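Local coordinates for protein hydroxyglutarate synthase (Pseudomonas putida, PDB 6W1G) that catalyses the iron(II)-dependent decarboxylation and hydroxylation of 2-oxoadipate to D-2-hydroxyglutarate, a step of D-lysine catabolism, at residues Ile73-Thr77 / Ala78-Ala82; Ile213-Val216 / Val217-Gly221; Leu313-Ala316 / Thr317-Ala320; Gln381-Asp385 / Ala386-His390; Gln453-Ala456 / Gln457-Leu461. All coordinates share one frame; numbering follows the deposited sequence.

Interaction 1 (Ile73-Thr77 / Ala78-Ala82)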
loop_
_atom_site.group_PDB
_atom_site.type_symbol
_atom_site.label_atom_id
_atom_site.label_comp_id
_atom_site.label_asym_id
_atom_site.label_seq_id
_atom_site.Cartn_x
_atom_site.Cartn_y
_atom_site.Cartn_z
ATOM N N ILE A 73 7.110 7.154 -0.050
ATOM C CA ILE A 73 8.333 7.922 -0.006
ATOM C C ILE A 73 9.097 7.709 -1.300
ATOM O O ILE A 73 8.865 6.755 -2.056
ATOM C CB ILE A 73 9.229 7.491 1.170
ATOM C CG1 ILE A 73 9.646 6.010 1.070
ATOM C CG2 ILE A 73 8.534 7.808 2.459
ATOM C CD1 ILE A 73 10.695 5.542 2.068
ATOM N N ARG A 74 10.083 8.576 -1.503
ATOM C CA ARG A 74 10.980 8.534 -2.658
ATOM C C ARG A 74 12.401 8.692 -2.170
ATOM O O ARG A 74 12.665 9.574 -1.355
ATOM C CB ARG A 74 10.661 9.698 -3.593
ATOM C CG ARG A 74 9.216 9.685 -4.055
ATOM C CD ARG A 74 8.783 11.062 -4.540
ATOM N NE ARG A 74 7.484 11.021 -5.183
ATOM C CZ ARG A 74 6.797 12.096 -5.533
ATOM N NH1 ARG A 74 7.298 13.300 -5.292
ATOM N NH2 ARG A 74 5.621 11.962 -6.111
ATOM N N VAL A 75 13.303 7.845 -2.659
ATOM C CA VAL A 75 14.718 7.951 -2.355
ATOM C C VAL A 75 15.468 8.211 -3.654
ATOM O O VAL A 75 14.936 8.047 -4.764
ATOM C CB VAL A 75 15.276 6.720 -1.607
ATOM C CG1 VAL A 75 14.644 6.613 -0.268
ATOM C CG2 VAL A 75 15.091 5.444 -2.412
ATOM N N GLY A 76 16.723 8.633 -3.522
ATOM C CA GLY A 76 17.464 9.124 -4.650
ATOM C C GLY A 76 18.622 8.287 -5.125
ATOM O O GLY A 76 19.136 8.551 -6.208
ATOM N N THR A 77 19.096 7.337 -4.326
ATOM C CA THR A 77 20.270 6.567 -4.697
ATOM C C THR A 77 20.077 5.104 -4.336
ATOM O O THR A 77 19.272 4.747 -3.463
ATOM C CB THR A 77 21.557 7.036 -3.977
ATOM O OG1 THR A 77 21.491 6.612 -2.609
ATOM C CG2 THR A 77 21.778 8.529 -4.098
ATOM N N ALA A 78 20.819 4.250 -5.041
ATOM C CA ALA A 78 20.823 2.821 -4.740
ATOM C C ALA A 78 21.176 2.550 -3.281
ATOM O O ALA A 78 20.558 1.693 -2.628
ATOM C CB ALA A 78 21.793 2.069 -5.674
ATOM N N GLU A 79 22.176 3.253 -2.754
ATOM C CA GLU A 79 22.576 3.052 -1.367
ATOM C C GLU A 79 21.428 3.390 -0.408
ATOM O O GLU A 79 21.222 2.698 0.596
ATOM C CB GLU A 79 23.805 3.917 -1.115
ATOM C CG GLU A 79 25.087 3.521 -1.920
ATOM C CD GLU A 79 25.066 3.628 -3.461
ATOM O OE1 GLU A 79 24.434 4.534 -4.072
ATOM O OE2 GLU A 79 25.781 2.816 -4.073
ATOM N N GLU A 80 20.672 4.458 -0.711
ATOM C CA GLU A 80 19.511 4.792 0.114
ATOM C C GLU A 80 18.464 3.682 0.069
ATOM O O GLU A 80 17.882 3.336 1.102
ATOM C CB GLU A 80 18.895 6.131 -0.306
ATOM C CG GLU A 80 19.770 7.340 0.090
ATOM C CD GLU A 80 19.274 8.668 -0.418
ATOM O OE1 GLU A 80 18.245 8.723 -1.111
ATOM O OE2 GLU A 80 19.947 9.669 -0.107
ATOM N N LEU A 81 18.195 3.144 -1.114
ATOM C CA LEU A 81 17.215 2.066 -1.232
ATOM C C LEU A 81 17.662 0.820 -0.476
ATOM O O LEU A 81 16.878 0.194 0.251
ATOM C CB LEU A 81 16.950 1.741 -2.708
ATOM C CG LEU A 81 15.898 0.665 -2.948
ATOM C CD1 LEU A 81 14.515 1.065 -2.454
ATOM C CD2 LEU A 81 15.864 0.323 -4.426
ATOM N N ALA A 82 18.921 0.437 -0.637
ATOM C CA ALA A 82 19.417 -0.753 0.047
ATOM C C ALA A 82 19.374 -0.590 1.550
ATOM O O ALA A 82 19.034 -1.521 2.280
ATOM C CB ALA A 82 20.850 -1.061 -0.413
#
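Thr77 and Glu80 grip each other at the first turn of helix 78-90, with Val75 packed alongside. Thr77 is the N-cap: OG1, held between its own backbone N and carbonyl carbon (chi1 73°), faces the open end of the helix and accepts from Glu80 N at 3.0 Å. The next donor, Leu81 N, goes to the carbonyl, Thr77 O, at 3.0 Å in the carbonyl plane, as the first regular bond of the helix. The Glu80 chain runs extended beyond CG, and Glu80 CG passes 3.3 Å from Thr77 OG1 before Glu80 OE1 accepts from Gly76 N at 2.9 Å, almost straight at 169° and met nearly along the C-O axis of the carboxylate. OE2 serves a second partner, in a salt bridge with Arg154 NE, so the buried carboxylate joins turn and neighbouring loop. Val75 adds the apolar part; its CB is 3.6 Å from Glu80 OE1, and CG2 meets Leu81 CB at 4.2 Å, the two side chains crossing at about a right angle. The turn thus leads from strand 69-75, paired with strand 127-133, into a helix whose Leu81 packs on strand 127-133 and on Phe429 and Leu433 of helix 424-433.

Interaction 2 (Ile213-Val216 / Val217-Gly221)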
loop_
_atom_site.group_PDB
_atom_site.type_symbol
_atom_site.label_atom_id
_atom_site.label_comp_id
_atom_site.label_asym_id
_atom_site.label_seq_id
_atom_site.Cartn_x
_atom_site.Cartn_y
_atom_site.Cartn_z
ATOM N N ILE A 213 11.721 15.243 -9.582
ATOM C CA ILE A 213 13.158 15.398 -9.401
ATOM C C ILE A 213 13.455 16.435 -8.327
ATOM O O ILE A 213 14.332 16.232 -7.487
ATOM C CB ILE A 213 13.820 15.723 -10.753
ATOM C CG1 ILE A 213 13.646 14.526 -11.702
ATOM C CG2 ILE A 213 15.273 16.089 -10.585
ATOM C CD1 ILE A 213 14.010 14.825 -13.139
ATOM N N ALA A 214 12.732 17.564 -8.334
ATOM C CA ALA A 214 12.934 18.554 -7.284
ATOM C C ALA A 214 12.516 18.018 -5.912
ATOM O O ALA A 214 13.215 18.238 -4.914
ATOM C CB ALA A 214 12.180 19.839 -7.605
ATOM N N ASP A 215 11.377 17.336 -5.836
ATOM C CA ASP A 215 10.908 16.811 -4.563
ATOM C C ASP A 215 11.954 15.911 -3.902
ATOM O O ASP A 215 12.080 15.911 -2.673
ATOM C CB ASP A 215 9.572 16.082 -4.747
ATOM C CG ASP A 215 9.000 15.573 -3.439
ATOM O OD1 ASP A 215 8.610 16.409 -2.596
ATOM O OD2 ASP A 215 8.961 14.343 -3.246
ATOM N N VAL A 216 12.698 15.141 -4.702
ATOM C CA VAL A 216 13.732 14.252 -4.177
ATOM C C VAL A 216 15.029 15.010 -3.928
ATOM O O VAL A 216 15.611 14.972 -2.843
ATOM C CB VAL A 216 13.946 13.067 -5.142
ATOM C CG1 VAL A 216 15.127 12.201 -4.697
ATOM C CG2 VAL A 216 12.678 12.221 -5.220
ATOM N N VAL A 217 15.517 15.717 -4.939
ATOM C CA VAL A 217 16.866 16.246 -4.859
ATOM C C VAL A 217 16.941 17.468 -3.954
ATOM O O VAL A 217 17.956 17.691 -3.278
ATOM C CB VAL A 217 17.366 16.592 -6.277
ATOM C CG1 VAL A 217 18.716 17.247 -6.214
ATOM C CG2 VAL A 217 17.424 15.357 -7.137
ATOM N N ALA A 218 15.895 18.281 -3.928
ATOM C CA ALA A 218 15.995 19.569 -3.260
ATOM C C ALA A 218 15.860 19.511 -1.737
ATOM O O ALA A 218 16.121 20.510 -1.079
ATOM C CB ALA A 218 14.946 20.557 -3.784
ATOM N N PHE A 219 15.447 18.386 -1.169
ATOM C CA PHE A 219 15.160 18.299 0.256
ATOM C C PHE A 219 16.160 17.388 0.949
ATOM O O PHE A 219 16.876 16.596 0.313
ATOM C CB PHE A 219 13.720 17.827 0.494
ATOM C CG PHE A 219 12.690 18.800 -0.023
ATOM C CD1 PHE A 219 12.287 18.759 -1.338
ATOM C CD2 PHE A 219 12.168 19.786 0.797
ATOM C CE1 PHE A 219 11.362 19.664 -1.822
ATOM C CE2 PHE A 219 11.247 20.698 0.306
ATOM C CZ PHE A 219 10.844 20.631 -0.990
ATOM N N LYS A 220 16.195 17.516 2.265
ATOM C CA LYS A 220 17.215 16.840 3.041
ATOM C C LYS A 220 17.026 15.331 3.044
ATOM O O LYS A 220 18.012 14.593 3.208
ATOM C CB LYS A 220 17.202 17.355 4.474
ATOM C CG LYS A 220 17.545 18.840 4.598
ATOM C CD LYS A 220 17.731 19.255 6.057
ATOM C CE LYS A 220 17.625 20.757 6.242
ATOM N NZ LYS A 220 17.520 21.131 7.687
ATOM N N GLY A 221 15.789 14.859 2.896
ATOM C CA GLY A 221 15.515 13.447 2.965
ATOM C C GLY A 221 14.157 13.107 2.425
ATOM O O GLY A 221 13.430 13.969 1.897
HETATM O O HOH W 1 12.986 14.166 -0.743
#
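Val217 N bonds to Ile213 O at 2.9 Å and Ala218 N to Ala214 O at 2.9 Å, the closing backbone bonds of helix 211-217. Apolar contact follows the same turn: Ile213 CG2 and Val217 CG2 lie side by side at 4.1 Å, pointing the same way, and both residues touch Leu206 of helix 200-209. After Ala218 the chain turns extended at Phe219, on its way to strand 226-229, one edge of the mixed sheet that also holds strand 69-75. The ring of Phe219 stays by the helix end: CG anti to its carbonyl carbon (chi1 -64°) brings CD1 obliquely within 3.2 Å of Asp215 O, while Ala214 O sits at the ring edge, 3.7 Å from CD1. His223 meets the same ring edge-to-face. An alanine in place of Phe219 is likely to leave His223 without its ring partner and open a gap beside the two carbonyls. One water bridges the turn, within hydrogen-bonding distance of Asp215 O (2.8 Å) and Gly221 O (2.7 Å). The carboxylate of Asp215 has two partners, OD1 accepting from His223 NE2 and OD2 forming a salt bridge with Arg74, a residue that binds 2-oxoadipate.

Interaction 3 (Leu313-Ala316 / Thr317-Ala320); sequences LLDA and TRVA
The guanidinium of Arg318 carries Leu314 on one face: the methyl CD2 stands 3.6 Å above the plane, offset toward the rim, and is 3.7 Å from both Arg318 NH2 and CZ. Asp315 OD2 approaches the same group obliquely but stops 4.5 Å from Arg318 NH1, beyond a salt bridge. Torsions on both residues, one helical turn apart, produce this overlap. Leu314 has CG anti to the backbone N (chi1 -177°), which swings its methyls along the helix, while Arg318 runs extended from CG to NE and lays its flat end across them obliquely. A serine in place of Arg318 would probably leave Leu314 CD2 without the flat group it lies on and Asp315 without its nearby positive charge.

Thr317 instead bonds to the backbone. Its OG1, anti to the carbonyl carbon, donates to Leu313 O at 2.9 Å, and its own N reaches that oxygen at 3.1 Å. The two donors come from opposite faces of the carbonyl plane, so Leu313 O accepts twice and the buried hydroxyl finds its partner inside the helix. Regular bonds continue through Arg318 N, Val319 N and Ala320 N. All of this lies within helix 304-321, where Leu314 and Thr317 also pack on Tyr333 of helix 330-341 and Arg318 touches Ser403, next in sequence to the substrate-binding Val402. Backbone bonds and the twice-used Leu313 O hold the helix itself; between Leu314 and Arg318, dispersion, with a distant opposite charge rather than a direct ion pair, probably steadies the guanidinium.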
loop_
_atom_site.group_PDB
_atom_site.type_symbol
_atom_site.label_atom_id
_atom_site.label_comp_id
_atom_site.label_asym_id
_atom_site.label_seq_id
_atom_site.Cartn_x
_atom_site.Cartn_y
_atom_site.Cartn_z
ATOM N N LEU A 313 -10.345 -5.102 -19.034
ATOM C CA LEU A 313 -11.506 -4.234 -18.922
ATOM C C LEU A 313 -11.101 -2.790 -18.663
ATOM O O LEU A 313 -11.768 -1.858 -19.133
ATOM C CB LEU A 313 -12.433 -4.760 -17.838
ATOM C CG LEU A 313 -12.886 -6.206 -18.067
ATOM C CD1 LEU A 313 -13.733 -6.691 -16.926
ATOM C CD2 LEU A 313 -13.637 -6.407 -19.399
ATOM N N LEU A 314 -10.027 -2.579 -17.901
ATOM C CA LEU A 314 -9.534 -1.221 -17.700
ATOM C C LEU A 314 -9.020 -0.642 -19.010
ATOM O O LEU A 314 -9.326 0.507 -19.350
ATOM C CB LEU A 314 -8.482 -1.234 -16.590
ATOM C CG LEU A 314 -8.007 0.190 -16.307
ATOM C CD1 LEU A 314 -9.058 1.128 -15.763
ATOM C CD2 LEU A 314 -6.825 0.098 -15.336
ATOM N N ASP A 315 -8.249 -1.423 -19.768
ATOM C CA ASP A 315 -7.800 -0.976 -21.089
ATOM C C ASP A 315 -8.973 -0.622 -22.004
ATOM O O ASP A 315 -8.930 0.393 -22.705
ATOM C CB ASP A 315 -6.913 -2.048 -21.721
ATOM C CG ASP A 315 -5.558 -2.185 -21.034
ATOM O OD1 ASP A 315 -4.860 -3.175 -21.328
ATOM O OD2 ASP A 315 -5.198 -1.319 -20.209
ATOM N N ALA A 316 -10.031 -1.431 -21.999
ATOM C CA ALA A 316 -11.173 -1.155 -22.862
ATOM C C ALA A 316 -11.873 0.133 -22.466
ATOM O O ALA A 316 -12.333 0.878 -23.338
ATOM C CB ALA A 316 -12.145 -2.332 -22.844
ATOM N N THR A 317 -11.916 0.429 -21.172
ATOM C CA THR A 317 -12.498 1.674 -20.709
ATOM C C THR A 317 -11.703 2.841 -21.245
ATOM O O THR A 317 -12.261 3.833 -21.734
ATOM C CB THR A 317 -12.500 1.725 -19.189
ATOM O OG1 THR A 317 -13.253 0.621 -18.663
ATOM C CG2 THR A 317 -13.081 3.021 -18.700
ATOM N N ARG A 318 -10.379 2.752 -21.144
ATOM C CA ARG A 318 -9.537 3.840 -21.633
ATOM C C ARG A 318 -9.681 4.044 -23.137
ATOM O O ARG A 318 -9.731 5.185 -23.610
ATOM C CB ARG A 318 -8.092 3.598 -21.219
ATOM C CG ARG A 318 -7.910 3.850 -19.726
ATOM C CD ARG A 318 -6.637 3.246 -19.206
ATOM N NE ARG A 318 -6.425 3.555 -17.793
ATOM C CZ ARG A 318 -5.424 3.084 -17.065
ATOM N NH1 ARG A 318 -4.538 2.271 -17.611
ATOM N NH2 ARG A 318 -5.317 3.428 -15.792
ATOM N N VAL A 319 -9.753 2.961 -23.906
ATOM C CA VAL A 319 -9.969 3.104 -25.342
ATOM C C VAL A 319 -11.284 3.827 -25.626
ATOM O O VAL A 319 -11.349 4.716 -26.480
ATOM C CB VAL A 319 -9.917 1.739 -26.044
ATOM C CG1 VAL A 319 -10.366 1.881 -27.479
ATOM C CG2 VAL A 319 -8.509 1.171 -25.980
ATOM N N ALA A 320 -12.347 3.448 -24.914
ATOM C CA ALA A 320 -13.659 4.025 -25.146
ATOM C C ALA A 320 -13.698 5.474 -24.739
ATOM O O ALA A 320 -14.520 6.241 -25.259
ATOM C CB ALA A 320 -14.709 3.288 -24.327
#

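Interaction 4 (Gln381-Asp385 / Ala386-His390); sequences QGLID and AGHVH
Leu383 and Ile384 offer the carbonyls that end helix 380-385, and Gly387 turns the chain back over them. Gly387 is the first residue to leave helical angles, and its positive phi (81°) with two bonds into the last turn makes a Schellman motif. His388 N reaches Leu383 O at 2.8 Å, nearly on line with the C=O bond, and Gly387 N reaches Ile384 O at 3.0 Å from above the carbonyl plane. A side chain at Gly387 would be jammed against the preceding carbonyl oxygen. Val389 N adds a weak bond to Leu383 O, while Ala386 N keeps the helical bond to Gly382 O. Water 2 donates to Ile384 O and Val389 O, joining the helix end to the start of the strand.

The returning chain lays Val389 against the turn. Its CG2, anti to the carbonyl carbon, meets Leu383 CB at 3.8 Å, while CG1, anti to the backbone N, meets Ile384 CG1 at 4.0 Å; one methyl therefore reaches each of two successive helix residues. Leu383 CD2 also comes within 3.9 Å of His388 CB, the two side chains crossing at about a right angle and the methyl standing oblique to the imidazole. On the helix itself, Gln381 NE2 donates to Asp385 OD1 at 2.9 Å, meeting the oxygen from above the carboxylate plane, and Gln381 OE1 accepts from Arg352.

The motif leads from helix 380-385 into strand 389-393, which pairs antiparallel with strand 359-363; Leu383 touches Leu461 and Val389 touches Leu459, at the chain's C-terminal end.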
loop_
_atom_site.group_PDB
_atom_site.type_symbol
_atom_site.label_atom_id
_atom_site.label_comp_id
_atom_site.label_asym_id
_atom_site.label_seq_id
_atom_site.Cartn_x
_atom_site.Cartn_y
_atom_site.Cartn_z
ATOM N N GLN A 381 -16.588 -27.889 -1.708
ATOM C CA GLN A 381 -17.855 -27.287 -2.050
ATOM C C GLN A 381 -18.986 -27.861 -1.204
ATOM O O GLN A 381 -19.894 -27.135 -0.791
ATOM C CB GLN A 381 -18.186 -27.509 -3.520
ATOM C CG GLN A 381 -19.424 -26.740 -3.935
ATOM C CD GLN A 381 -19.136 -25.270 -3.909
ATOM O OE1 GLN A 381 -18.193 -24.808 -4.550
ATOM N NE2 GLN A 381 -19.927 -24.514 -3.188
ATOM N N GLY A 382 -18.962 -29.149 -0.951
ATOM C CA GLY A 382 -20.014 -29.739 -0.156
ATOM C C GLY A 382 -20.021 -29.237 1.284
ATOM O O GLY A 382 -21.082 -29.035 1.893
ATOM N N LEU A 383 -18.831 -29.033 1.848
ATOM C CA LEU A 383 -18.734 -28.471 3.185
ATOM C C LEU A 383 -19.191 -27.019 3.222
ATOM O O LEU A 383 -19.804 -26.581 4.191
ATOM C CB LEU A 383 -17.288 -28.568 3.684
ATOM C CG LEU A 383 -16.831 -29.975 4.005
ATOM C CD1 LEU A 383 -15.331 -30.021 4.142
ATOM C CD2 LEU A 383 -17.494 -30.487 5.275
ATOM N N ILE A 384 -18.870 -26.246 2.189
ATOM C CA ILE A 384 -19.381 -24.883 2.087
ATOM C C ILE A 384 -20.901 -24.914 1.995
ATOM O O ILE A 384 -21.590 -24.175 2.717
ATOM C CB ILE A 384 -18.758 -24.182 0.874
ATOM C CG1 ILE A 384 -17.254 -23.923 1.100
ATOM C CG2 ILE A 384 -19.501 -22.895 0.548
ATOM C CD1 ILE A 384 -16.500 -23.579 -0.163
ATOM N N ASP A 385 -21.443 -25.760 1.117
ATOM C CA ASP A 385 -22.886 -25.792 0.926
ATOM C C ASP A 385 -23.619 -26.181 2.201
ATOM O O ASP A 385 -24.731 -25.697 2.453
ATOM C CB ASP A 385 -23.242 -26.765 -0.202
ATOM C CG ASP A 385 -22.788 -26.312 -1.579
ATOM O OD1 ASP A 385 -22.390 -25.153 -1.744
ATOM O OD2 ASP A 385 -22.856 -27.143 -2.515
ATOM N N ALA A 386 -23.040 -27.067 2.990
ATOM C CA ALA A 386 -23.658 -27.495 4.248
ATOM C C ALA A 386 -23.386 -26.545 5.409
ATOM O O ALA A 386 -23.832 -26.801 6.523
ATOM C CB ALA A 386 -23.134 -28.876 4.623
ATOM N N GLY A 387 -22.641 -25.457 5.159
ATOM C CA GLY A 387 -22.402 -24.491 6.221
ATOM C C GLY A 387 -21.299 -24.850 7.190
ATOM O O GLY A 387 -21.245 -24.244 8.270
ATOM N N HIS A 388 -20.432 -25.803 6.838
ATOM C CA HIS A 388 -19.313 -26.173 7.715
ATOM C C HIS A 388 -18.074 -25.331 7.502
ATOM O O HIS A 388 -17.206 -25.298 8.378
ATOM C CB HIS A 388 -18.959 -27.637 7.496
ATOM C CG HIS A 388 -20.001 -28.574 7.954
ATOM N ND1 HIS A 388 -19.697 -29.794 8.484
ATOM C CD2 HIS A 388 -21.345 -28.483 7.975
ATOM C CE1 HIS A 388 -20.799 -30.454 8.749
ATOM N NE2 HIS A 388 -21.817 -29.701 8.436
ATOM N N VAL A 389 -17.931 -24.731 6.324
ATOM C CA VAL A 389 -16.795 -23.909 5.916
ATOM C C VAL A 389 -17.360 -22.609 5.360
ATOM O O VAL A 389 -18.306 -22.644 4.574
ATOM C CB VAL A 389 -15.967 -24.630 4.848
ATOM C CG1 VAL A 389 -14.856 -23.717 4.260
ATOM C CG2 VAL A 389 -15.325 -25.855 5.452
ATOM N N HIS A 390 -16.769 -21.491 5.744
ATOM C CA HIS A 390 -17.123 -20.183 5.213
ATOM C C HIS A 390 -15.889 -19.585 4.533
ATOM O O HIS A 390 -14.787 -19.775 5.011
ATOM C CB HIS A 390 -17.517 -19.276 6.401
ATOM C CG HIS A 390 -17.964 -17.927 5.988
ATOM N ND1 HIS A 390 -19.250 -17.670 5.591
ATOM C CD2 HIS A 390 -17.278 -16.778 5.835
ATOM C CE1 HIS A 390 -19.352 -16.388 5.257
ATOM N NE2 HIS A 390 -18.155 -15.836 5.359
HETATM O O HOH W 2 -20.763 -21.743 3.834
#

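Interaction 5 (Gln453-Ala456 / Gln457-Leu461)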
loop_
_atom_site.group_PDB
_atom_site.type_symbol
_atom_site.label_atom_id
_atom_site.label_comp_id
_atom_site.label_asym_id
_atom_site.label_seq_id
_atom_site.Cartn_x
_atom_site.Cartn_y
_atom_site.Cartn_z
ATOM N N GLN A 453 -5.458 -25.457 5.089
ATOM C CA GLN A 453 -4.832 -26.440 5.979
ATOM C C GLN A 453 -5.338 -26.274 7.399
ATOM O O GLN A 453 -5.600 -27.256 8.095
ATOM C CB GLN A 453 -3.327 -26.277 5.919
ATOM C CG GLN A 453 -2.782 -26.692 4.597
ATOM C CD GLN A 453 -1.294 -26.558 4.537
ATOM O OE1 GLN A 453 -0.678 -25.889 5.377
ATOM N NE2 GLN A 453 -0.683 -27.201 3.557
ATOM N N ALA A 454 -5.461 -25.039 7.863
ATOM C CA ALA A 454 -5.961 -24.788 9.207
ATOM C C ALA A 454 -7.410 -25.230 9.336
ATOM O O ALA A 454 -7.822 -25.761 10.380
ATOM C CB ALA A 454 -5.798 -23.299 9.563
ATOM N N CYS A 455 -8.194 -25.013 8.299
ATOM C CA CYS A 455 -9.587 -25.413 8.326
ATOM C C CYS A 455 -9.699 -26.924 8.381
ATOM O O CYS A 455 -10.485 -27.469 9.158
ATOM C CB CYS A 455 -10.232 -24.860 7.077
ATOM S SG CYS A 455 -12.029 -25.045 6.999
ATOM N N ALA A 456 -8.867 -27.626 7.605
ATOM C CA ALA A 456 -8.897 -29.079 7.644
ATOM C C ALA A 456 -8.558 -29.609 9.036
ATOM O O ALA A 456 -9.216 -30.511 9.541
ATOM C CB ALA A 456 -7.942 -29.654 6.608
ATOM N N GLN A 457 -7.540 -29.051 9.673
ATOM C CA GLN A 457 -7.224 -29.474 11.037
ATOM C C GLN A 457 -8.364 -29.177 11.986
ATOM O O GLN A 457 -8.734 -30.022 12.819
ATOM C CB GLN A 457 -5.937 -28.778 11.444
ATOM C CG GLN A 457 -4.769 -29.406 10.744
ATOM C CD GLN A 457 -4.693 -30.931 10.950
ATOM O OE1 GLN A 457 -4.768 -31.425 12.078
ATOM N NE2 GLN A 457 -4.586 -31.672 9.850
ATOM N N ALA A 458 -8.949 -27.984 11.886
ATOM C CA ALA A 458 -10.021 -27.624 12.807
ATOM C C ALA A 458 -11.222 -28.546 12.634
ATOM O O ALA A 458 -11.904 -28.844 13.613
ATOM C CB ALA A 458 -10.391 -26.160 12.602
ATOM N N LEU A 459 -11.477 -29.014 11.407
ATOM C CA LEU A 459 -12.630 -29.856 11.129
ATOM C C LEU A 459 -12.306 -31.323 11.190
ATOM O O LEU A 459 -13.150 -32.161 10.861
ATOM C CB LEU A 459 -13.202 -29.503 9.767
ATOM C CG LEU A 459 -13.812 -28.085 9.698
ATOM C CD1 LEU A 459 -14.355 -27.846 8.337
ATOM C CD2 LEU A 459 -14.886 -27.844 10.748
ATOM N N ASN A 460 -11.086 -31.671 11.602
ATOM C CA ASN A 460 -10.729 -33.055 11.767
ATOM C C ASN A 460 -10.887 -33.789 10.432
ATOM O O ASN A 460 -11.486 -34.871 10.348
ATOM C CB ASN A 460 -11.551 -33.666 12.911
ATOM C CG ASN A 460 -11.026 -34.962 13.359
ATOM O OD1 ASN A 460 -9.863 -35.306 13.113
ATOM N ND2 ASN A 460 -11.862 -35.715 14.046
ATOM N N LEU A 461 -10.399 -33.141 9.365
ATOM C CA LEU A 461 -10.272 -33.693 8.014
ATOM C C LEU A 461 -8.797 -33.899 7.649
ATOM O O LEU A 461 -7.947 -33.068 7.962
ATOM C CB LEU A 461 -10.917 -32.765 6.985
ATOM C CG LEU A 461 -12.375 -32.457 7.353
ATOM C CD1 LEU A 461 -12.903 -31.349 6.541
ATOM C CD2 LEU A 461 -13.217 -33.712 7.170
HETATM O O HOH W 3 -4.165 -29.586 7.568
#
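Cys455 has SG anti to its backbone N (chi1 -172°) and Leu459 has CG anti to its carbonyl carbon (chi1 -66°), which sends both side chains to one side of helix 440-458, where Cys455 SG and Leu459 CD1 touch at 3.9 Å. Gln457 bends at chi2 (-54°), folding its amide back so that Gln457 NE2 donates a hydrogen bond to water 3 at 3.1 Å; the water in turn donates to Gln453 O, which also accepts from Gln457 N. The helix ends in a Schellman motif with Asn460 as its C-prime residue, at positive phi. Leu461 N reaches back to Ala456 O at 2.9 Å, and Asn460 N bonds to Gln457 O at 3.1 Å. The return brings Leu461 CB to 4.3 Å from Ala456 CB, an apolar contact across the motif. Leu459 N closes on Cys455 O at 2.9 Å, with only a weak bond to Ala456 O. From outside, Arg371 NE donates to Ala458 O and Arg376 NH1 to Leu459 O, while Asn460 ND2 donates to Arg371 O. The C-terminal end of a helix dipole is partly negative, which the two arginines would probably offset; backbone bonds and a small apolar patch complete the end.

All five contacts are local and follow in series along the chain, none enclosing or crossing another; 1, 2, 4 and 5 lie where a helix begins or ends, while 3 lies within one. Interaction 1 joins strand 69-75 to helix 78-90, and interaction 2 ends helix 211-217 before strand 226-229. These two touch through the Arg74-Asp215 salt bridge and through Val216, which packs on Arg74 and Gly76. Interaction 3 stands apart within helix 304-321, its nearest atoms about 17 Å from interaction 1. Interactions 4 and 5, both Schellman ends, meet through Val389 on Cys455 and Leu459 and Leu383 on Leu461, tying the C-terminal helix to strand 389-393, across the chain's centre from interaction 2.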